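Local coordinates for intimin adherence protein (PDB 3NCX) that probably mediates intimate attachment of enterohaemorrhagic Escherichia coli to host cells by binding the translocated receptor Tir through its C-terminal region, at residues T6-D18 with I77-Y89. The protein carries 1 engineered substitution. Numbering follows the deposited sequence.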
ATOM      1  N   THR A   6      21.802  29.213  16.768  1.00 70.72           N
ATOM      2  CA  THR A   6      22.071  27.820  16.428  1.00 70.95           C
ATOM      3  C   THR A   6      22.400  27.664  14.945  1.00 60.64           C
ATOM      4  O   THR A   6      22.074  28.529  14.133  1.00 62.19           O
ATOM      5  CB  THR A   6      20.872  26.918  16.774  1.00 60.21           C
ATOM      6  OG1 THR A   6      19.658  27.557  16.357  1.00 48.69           O
ATOM      7  CG2 THR A   6      20.809  26.664  18.270  1.00 64.80           C
ATOM      8  N   PHE A   7      23.043  26.551  14.602  1.00 56.89           N
ATOM      9  CA  PHE A   7      23.418  26.267  13.221  1.00 50.76           C
ATOM     10  C   PHE A   7      22.926  24.881  12.803  1.00 52.45           C
ATOM     11  O   PHE A   7      23.050  23.917  13.561  1.00 54.11           O
ATOM     12  CB  PHE A   7      24.937  26.365  13.055  1.00 56.24           C
ATOM     13  CG  PHE A   7      25.498  27.723  13.384  1.00 65.79           C
ATOM     14  CD1 PHE A   7      26.695  27.846  14.073  1.00 64.71           C
ATOM     15  CD2 PHE A   7      24.833  28.877  12.997  1.00 64.41           C
ATOM     16  CE1 PHE A   7      27.214  29.093  14.377  1.00 62.06           C
ATOM     17  CE2 PHE A   7      25.349  30.129  13.297  1.00 61.51           C
ATOM     18  CZ  PHE A   7      26.541  30.236  13.988  1.00 56.34           C
ATOM     19  N   PHE A   8      22.368  24.782  11.598  1.00 54.81           N
ATOM     20  CA  PHE A   8      21.795  23.523  11.125  1.00 50.89           C
ATOM     21  C   PHE A   8      22.445  23.026   9.835  1.00 39.76           C
ATOM     22  O   PHE A   8      23.037  23.804   9.087  1.00 44.07           O
ATOM     23  CB  PHE A   8      20.289  23.675  10.895  1.00 42.88           C
ATOM     24  CG  PHE A   8      19.661  24.790  11.679  1.00 44.37           C
ATOM     25  CD1 PHE A   8      19.473  24.678  13.046  1.00 44.90           C
ATOM     26  CD2 PHE A   8      19.246  25.948  11.043  1.00 45.72           C
ATOM     27  CE1 PHE A   8      18.891  25.704  13.766  1.00 48.90           C
ATOM     28  CE2 PHE A   8      18.663  26.977  11.757  1.00 42.20           C
ATOM     29  CZ  PHE A   8      18.486  26.855  13.119  1.00 46.12           C
ATOM     30  N   ASP A   9      22.325  21.725   9.581  1.00 35.26           N
ATOM     31  CA  ASP A   9      22.762  21.154   8.314  1.00 37.90           C
ATOM     32  C   ASP A   9      21.661  21.362   7.286  1.00 33.24           C
ATOM     33  O   ASP A   9      20.566  21.817   7.621  1.00 23.50           O
ATOM     34  CB  ASP A   9      23.049  19.658   8.453  1.00 37.01           C
ATOM     35  CG  ASP A   9      23.390  19.258   9.871  1.00 37.53           C
ATOM     36  OD1 ASP A   9      24.533  19.510  10.305  1.00 39.60           O
ATOM     37  OD2 ASP A   9      22.515  18.680  10.550  1.00 45.30           O
ATOM     38  N   GLU A  10      21.942  21.026   6.033  1.00 30.58           N
ATOM     39  CA  GLU A  10      20.939  21.173   4.989  1.00 25.94           C
ATOM     40  C   GLU A  10      19.849  20.116   5.133  1.00 27.17           C
ATOM     41  O   GLU A  10      20.123  18.966   5.476  1.00 21.70           O
ATOM     42  CB  GLU A  10      21.577  21.118   3.601  1.00 23.76           C
ATOM     43  CG  GLU A  10      22.212  19.790   3.239  1.00 26.43           C
ATOM     44  CD  GLU A  10      22.705  19.760   1.803  1.00 29.79           C
ATOM     45  OE1 GLU A  10      23.131  20.818   1.292  1.00 23.36           O
ATOM     46  OE2 GLU A  10      22.660  18.678   1.181  1.00 37.45           O
ATOM     47  N   LEU A  11      18.610  20.524   4.881  1.00 23.21           N
ATOM     48  CA  LEU A  11      17.465  19.631   4.970  1.00 20.45           C
ATOM     49  C   LEU A  11      17.619  18.459   4.007  1.00 24.51           C
ATOM     50  O   LEU A  11      18.030  18.637   2.859  1.00 23.96           O
ATOM     51  CB  LEU A  11      16.176  20.398   4.666  1.00 24.83           C
ATOM     52  CG  LEU A  11      14.865  19.612   4.711  1.00 25.40           C
ATOM     53  CD1 LEU A  11      14.644  19.017   6.092  1.00 20.07           C
ATOM     54  CD2 LEU A  11      13.704  20.508   4.317  1.00 23.67           C
ATOM     55  N   LYS A  12      17.285  17.264   4.483  1.00 26.52           N
ATOM     56  CA  LYS A  12      17.434  16.049   3.691  1.00 26.37           C
ATOM     57  C   LYS A  12      16.337  15.039   4.019  1.00 32.76           C
ATOM     58  O   LYS A  12      16.129  14.693   5.183  1.00 31.22           O
ATOM     59  CB  LYS A  12      18.808  15.422   3.947  1.00 33.11           C
ATOM     60  CG  LYS A  12      19.011  14.059   3.301  1.00 39.42           C
ATOM     61  CD  LYS A  12      19.329  14.181   1.819  1.00 47.71           C
ATOM     62  CE  LYS A  12      19.283  12.823   1.130  1.00 51.03           C
ATOM     63  NZ  LYS A  12      20.196  11.833   1.767  1.00 53.84           N
ATOM     64  N   ILE A  13      15.634  14.571   2.993  1.00 32.39           N
ATOM     65  CA  ILE A  13      14.649  13.509   3.173  1.00 30.87           C
ATOM     66  C   ILE A  13      15.299  12.139   2.984  1.00 35.92           C
ATOM     67  O   ILE A  13      15.797  11.818   1.902  1.00 33.17           O
ATOM     68  CB  ILE A  13      13.458  13.651   2.208  1.00 23.76           C
ATOM     69  CG1 ILE A  13      12.580  14.835   2.613  1.00 20.92           C
ATOM     70  CG2 ILE A  13      12.626  12.380   2.201  1.00 27.79           C
ATOM     71  CD1 ILE A  13      11.348  14.999   1.748  1.00 16.20           C
ATOM     72  N   ASP A  14      15.292  11.339   4.045  1.00 31.28           N
ATOM     73  CA  ASP A  14      15.906  10.016   4.019  1.00 34.17           C
ATOM     74  C   ASP A  14      15.310   9.140   2.922  1.00 34.80           C
ATOM     75  O   ASP A  14      14.090   9.007   2.814  1.00 35.26           O
ATOM     76  CB  ASP A  14      15.749   9.328   5.378  1.00 34.99           C
ATOM     77  CG  ASP A  14      17.077   8.892   5.970  1.00 47.69           C
ATOM     78  OD1 ASP A  14      17.551   7.788   5.623  1.00 46.34           O
ATOM     79  OD2 ASP A  14      17.642   9.654   6.784  1.00 42.53           O
ATOM     80  N   ASN A  15      16.178   8.547   2.111  1.00 38.79           N
ATOM     81  CA  ASN A  15      15.740   7.616   1.078  1.00 37.71           C
ATOM     82  C   ASN A  15      15.237   6.315   1.694  1.00 31.00           C
ATOM     83  O   ASN A  15      14.489   5.562   1.070  1.00 25.18           O
ATOM     84  CB  ASN A  15      16.876   7.336   0.095  1.00 33.43           C
ATOM     85  CG  ASN A  15      16.498   6.308  -0.950  1.00 41.89           C
ATOM     86  OD1 ASN A  15      15.728   6.593  -1.868  1.00 37.55           O
ATOM     87  ND2 ASN A  15      17.040   5.102  -0.819  1.00 37.85           N
ATOM     88  N   LYS A  16      15.656   6.062   2.928  1.00 30.02           N
ATOM     89  CA  LYS A  16      15.209   4.892   3.667  1.00 32.34           C
ATOM     90  C   LYS A  16      13.829   5.169   4.258  1.00 34.56           C
ATOM     91  O   LYS A  16      13.658   6.093   5.052  1.00 31.43           O
ATOM     92  CB  LYS A  16      16.202   4.561   4.784  1.00 34.67           C
ATOM     93  CG  LYS A  16      16.259   3.089   5.162  1.00 39.70           C
ATOM     94  CD  LYS A  16      17.241   2.324   4.280  1.00 40.18           C
ATOM     95  CE  LYS A  16      18.669   2.817   4.485  1.00 41.48           C
ATOM     96  NZ  LYS A  16      19.661   2.036   3.690  1.00 34.32           N
ATOM     97  N   VAL A  17      12.846   4.369   3.863  1.00 29.82           N
ATOM     98  CA  VAL A  17      11.470   4.569   4.305  1.00 31.62           C
ATOM     99  C   VAL A  17      11.063   3.574   5.390  1.00 33.25           C
ATOM    100  O   VAL A  17      11.495   2.422   5.387  1.00 29.88           O
ATOM    101  CB  VAL A  17      10.486   4.480   3.118  1.00 31.04           C
ATOM    102  CG1 VAL A  17       9.157   3.900   3.558  1.00 28.37           C
ATOM    103  CG2 VAL A  17      10.300   5.847   2.478  1.00 29.28           C
ATOM    104  N   ASP A  18      10.231   4.031   6.321  1.00 27.14           N
ATOM    105  CA  ASP A  18       9.745   3.180   7.399  1.00 29.44           C
ATOM    106  C   ASP A  18       8.351   2.636   7.096  1.00 29.58           C
ATOM    107  O   ASP A  18       7.355   3.339   7.260  1.00 19.44           O
ATOM    108  CB  ASP A  18       9.723   3.950   8.720  1.00 28.78           C
ATOM    109  CG  ASP A  18       9.158   3.131   9.862  1.00 40.50           C
ATOM    110  OD1 ASP A  18       8.503   3.716  10.750  1.00 50.98           O
ATOM    111  OD2 ASP A  18       9.369   1.899   9.874  1.00 50.11           O
ATOM    112  N   ILE A  77       6.574  14.528  -2.996  1.00 24.77           N
ATOM    113  CA  ILE A  77       6.298  14.925  -1.623  1.00 23.44           C
ATOM    114  C   ILE A  77       7.366  15.897  -1.140  1.00 26.61           C
ATOM    115  O   ILE A  77       8.559  15.645  -1.297  1.00 22.73           O
ATOM    116  CB  ILE A  77       6.263  13.709  -0.685  1.00 21.72           C
ATOM    117  CG1 ILE A  77       5.194  12.719  -1.150  1.00 23.66           C
ATOM    118  CG2 ILE A  77       6.018  14.149   0.755  1.00 13.47           C
ATOM    119  CD1 ILE A  77       5.140  11.451  -0.334  1.00 28.57           C
ATOM    120  N   LYS A  78       6.932  17.009  -0.558  1.00 30.59           N
ATOM    121  CA  LYS A  78       7.862  18.035  -0.098  1.00 25.37           C
ATOM    122  C   LYS A  78       7.859  18.198   1.419  1.00 25.44           C
ATOM    123  O   LYS A  78       6.803  18.229   2.053  1.00 22.26           O
ATOM    124  CB  LYS A  78       7.561  19.376  -0.770  1.00 26.77           C
ATOM    125  CG  LYS A  78       7.923  19.429  -2.247  1.00 24.57           C
ATOM    126  CD  LYS A  78       7.687  20.816  -2.825  1.00 21.92           C
ATOM    127  CE  LYS A  78       8.117  20.885  -4.280  1.00 27.67           C
ATOM    128  NZ  LYS A  78       7.770  22.187  -4.908  1.00 27.45           N
ATOM    129  N   ALA A  79       9.053  18.299   1.991  1.00 25.33           N
ATOM    130  CA  ALA A  79       9.204  18.557   3.416  1.00 24.11           C
ATOM    131  C   ALA A  79       9.812  19.939   3.624  1.00 31.48           C
ATOM    132  O   ALA A  79      10.837  20.272   3.029  1.00 31.42           O
ATOM    133  CB  ALA A  79      10.074  17.492   4.060  1.00 20.28           C
ATOM    134  N   THR A  80       9.174  20.745   4.467  1.00 33.04           N
ATOM    135  CA  THR A  80       9.648  22.095   4.738  1.00 26.78           C
ATOM    136  C   THR A  80      10.018  22.272   6.205  1.00 27.80           C
ATOM    137  O   THR A  80       9.159  22.219   7.086  1.00 33.65           O
ATOM    138  CB  THR A  80       8.602  23.156   4.346  1.00 25.81           C
ATOM    139  OG1 THR A  80       8.454  23.177   2.921  1.00 28.84           O
ATOM    140  CG2 THR A  80       9.034  24.532   4.820  1.00 27.51           C
ATOM    141  N   SER A  81      11.305  22.480   6.459  1.00 31.54           N
ATOM    142  CA  SER A  81      11.794  22.710   7.812  1.00 28.69           C
ATOM    143  C   SER A  81      11.399  24.102   8.289  1.00 31.83           C
ATOM    144  O   SER A  81      10.992  24.948   7.491  1.00 28.83           O
ATOM    145  CB  SER A  81      13.313  22.545   7.865  1.00 30.35           C
ATOM    146  OG  SER A  81      13.948  23.373   6.906  1.00 27.67           O
ATOM    147  N   GLY A  82      11.522  24.333   9.591  1.00 27.30           N
ATOM    148  CA  GLY A  82      11.135  25.602  10.176  1.00 31.66           C
ATOM    149  C   GLY A  82      11.992  26.757   9.697  1.00 36.16           C
ATOM    150  O   GLY A  82      11.556  27.908   9.699  1.00 45.28           O
ATOM    151  N   ASP A  83      13.216  26.448   9.284  1.00 33.43           N
ATOM    152  CA  ASP A  83      14.157  27.474   8.850  1.00 30.52           C
ATOM    153  C   ASP A  83      14.058  27.752   7.352  1.00 33.98           C
ATOM    154  O   ASP A  83      15.035  28.156   6.722  1.00 32.95           O
ATOM    155  CB  ASP A  83      15.584  27.078   9.227  1.00 34.51           C
ATOM    156  CG  ASP A  83      15.940  25.685   8.760  1.00 37.31           C
ATOM    157  OD1 ASP A  83      16.576  25.560   7.693  1.00 43.70           O
ATOM    158  OD2 ASP A  83      15.576  24.716   9.458  1.00 35.53           O
ATOM    159  N   LYS A  84      12.873  27.524   6.791  1.00 39.83           N
ATOM    160  CA  LYS A  84      12.587  27.878   5.402  1.00 37.86           C
ATOM    161  C   LYS A  84      13.356  27.056   4.362  1.00 36.70           C
ATOM    162  O   LYS A  84      13.698  27.562   3.292  1.00 28.51           O
ATOM    163  CB  LYS A  84      12.821  29.374   5.175  1.00 39.89           C
ATOM    164  CG  LYS A  84      11.745  30.276   5.766  1.00 40.61           C
ATOM    165  CD  LYS A  84      10.714  30.658   4.714  1.00 54.36           C
ATOM    166  CE  LYS A  84      11.360  31.429   3.568  1.00 57.37           C
ATOM    167  NZ  LYS A  84      10.387  31.760   2.490  1.00 58.14           N
ATOM    168  N   GLN A  85      13.626  25.792   4.673  1.00 32.48           N
ATOM    169  CA  GLN A  85      14.209  24.883   3.692  1.00 27.41           C
ATOM    170  C   GLN A  85      13.140  23.946   3.146  1.00 26.24           C
ATOM    171  O   GLN A  85      12.261  23.500   3.880  1.00 30.25           O
ATOM    172  CB  GLN A  85      15.355  24.068   4.296  1.00 25.47           C
ATOM    173  CG  GLN A  85      16.613  24.864   4.595  1.00 26.62           C
ATOM    174  CD  GLN A  85      17.794  23.974   4.937  1.00 23.56           C
ATOM    175  OE1 GLN A  85      18.425  23.393   4.052  1.00 18.31           O
ATOM    176  NE2 GLN A  85      18.098  23.860   6.224  1.00 22.43           N
ATOM    177  N   THR A  86      13.217  23.651   1.855  1.00 25.13           N
ATOM    178  CA  THR A  86      12.269  22.740   1.228  1.00 26.77           C
ATOM    179  C   THR A  86      12.984  21.709   0.363  1.00 27.76           C
ATOM    180  O   THR A  86      13.826  22.051  -0.470  1.00 22.03           O
ATOM    181  CB  THR A  86      11.220  23.497   0.391  1.00 24.78           C
ATOM    182  OG1 THR A  86      10.374  24.256   1.263  1.00 28.49           O
ATOM    183  CG2 THR A  86      10.367  22.523  -0.407  1.00 24.77           C
ATOM    184  N   VAL A  87      12.642  20.444   0.575  1.00 26.48           N
ATOM    185  CA  VAL A  87      13.264  19.344  -0.147  1.00 24.43           C
ATOM    186  C   VAL A  87      12.207  18.410  -0.728  1.00 23.68           C
ATOM    187  O   VAL A  87      11.175  18.162  -0.104  1.00 28.12           O
ATOM    188  CB  VAL A  87      14.228  18.559   0.769  1.00 26.82           C
ATOM    189  CG1 VAL A  87      14.210  17.080   0.436  1.00 28.59           C
ATOM    190  CG2 VAL A  87      15.636  19.128   0.670  1.00 24.49           C
ATOM    191  N   SER A  88      12.467  17.899  -1.928  1.00 20.21           N
ATOM    192  CA  SER A  88      11.520  17.023  -2.611  1.00 20.89           C
ATOM    193  C   SER A  88      11.901  15.548  -2.511  1.00 23.32           C
ATOM    194  O   SER A  88      13.075  15.190  -2.592  1.00 18.92           O
ATOM    195  CB  SER A  88      11.388  17.417  -4.084  1.00 16.63           C
ATOM    196  OG  SER A  88      10.819  18.706  -4.225  1.00 19.15           O
ATOM    197  N   TYR A  89      10.889  14.704  -2.332  1.00 21.53           N
ATOM    198  CA  TYR A  89      11.049  13.255  -2.390  1.00 22.63           C
ATOM    199  C   TYR A  89      10.010  12.682  -3.350  1.00 20.00           C
ATOM    200  O   TYR A  89       8.811  12.817  -3.121  1.00 21.36           O
ATOM    201  CB  TYR A  89      10.886  12.628  -1.004  1.00 27.80           C
ATOM    202  CG  TYR A  89      10.750  11.122  -1.032  1.00 24.47           C
ATOM    203  CD1 TYR A  89       9.500  10.522  -1.111  1.00 24.24           C
ATOM    204  CD2 TYR A  89      11.868  10.299  -0.986  1.00 26.36           C
ATOM    205  CE1 TYR A  89       9.367   9.146  -1.144  1.00 28.42           C
ATOM    206  CE2 TYR A  89      11.744   8.921  -1.017  1.00 28.14           C
ATOM    207  CZ  TYR A  89      10.491   8.350  -1.095  1.00 31.73           C
ATOM    208  OH  TYR A  89      10.359   6.980  -1.128  1.00 32.49           O
TER
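Leu11 packs on Val87, and Ile13 on Ala79, Val87 and Tyr89, where the two sheets of the Ig-like beta-sandwich meet along one side. Strand 12-13 belongs to the sheet that includes strand 37-43, whereas 77-81 and 86-89 form a hairpin of the facing three-stranded sheet, closed by a type I turn from Ser81 to Lys84.

Apolar packing carries most of the interface. With CG1 anti to the carbonyl carbon (chi1 -72°), Ile13 turns this branch to Val87 CG1, 3.5 Å from Ile13 CG1, and the two side chains run antiparallel alongside each other. Its CD1 continues to the methyl of Ala79, 3.6 Å from CB, while CG2 reaches Tyr89 CB at 3.7 Å, the isoleucine lying roughly perpendicular to the tyrosine side chain. Farther along, Val17 CG2 approaches the hydroxyl end of Tyr89. Leu11 lays CD2 over the face of the hairpin, against Ala79 O and Gln85 O, and its CB rests on Gln85 CB. Tyr49 and Trp51 of strand 49-53 extend this core, touching Leu11 and Ile13 respectively. At the turn end the Phe8 ring makes a separate van der Waals contact, its CE2 4.0 Å from Asp83 CB.

Polar contacts gather at the same end, where the terminal amide of Gln85, just after the turn, reaches the backbone leading into strand 12-13. Leu11 N donates to Gln85 OE1 (3.0 Å) in a nearly straight bond, 172° at the hydrogen, although the donor stands above the carbonyl plane. On the amide's other arm, Gln85 NE2 makes a weak bond to Asp9 O at 3.5 Å. Together with Leu11 N, Asp83 sets the rotation of the glutamine amide: Gln85 NE2 donates to the syn lone pair of Asp83 OD1 at 2.7 Å, with that oxygen only 6° out of the amide plane.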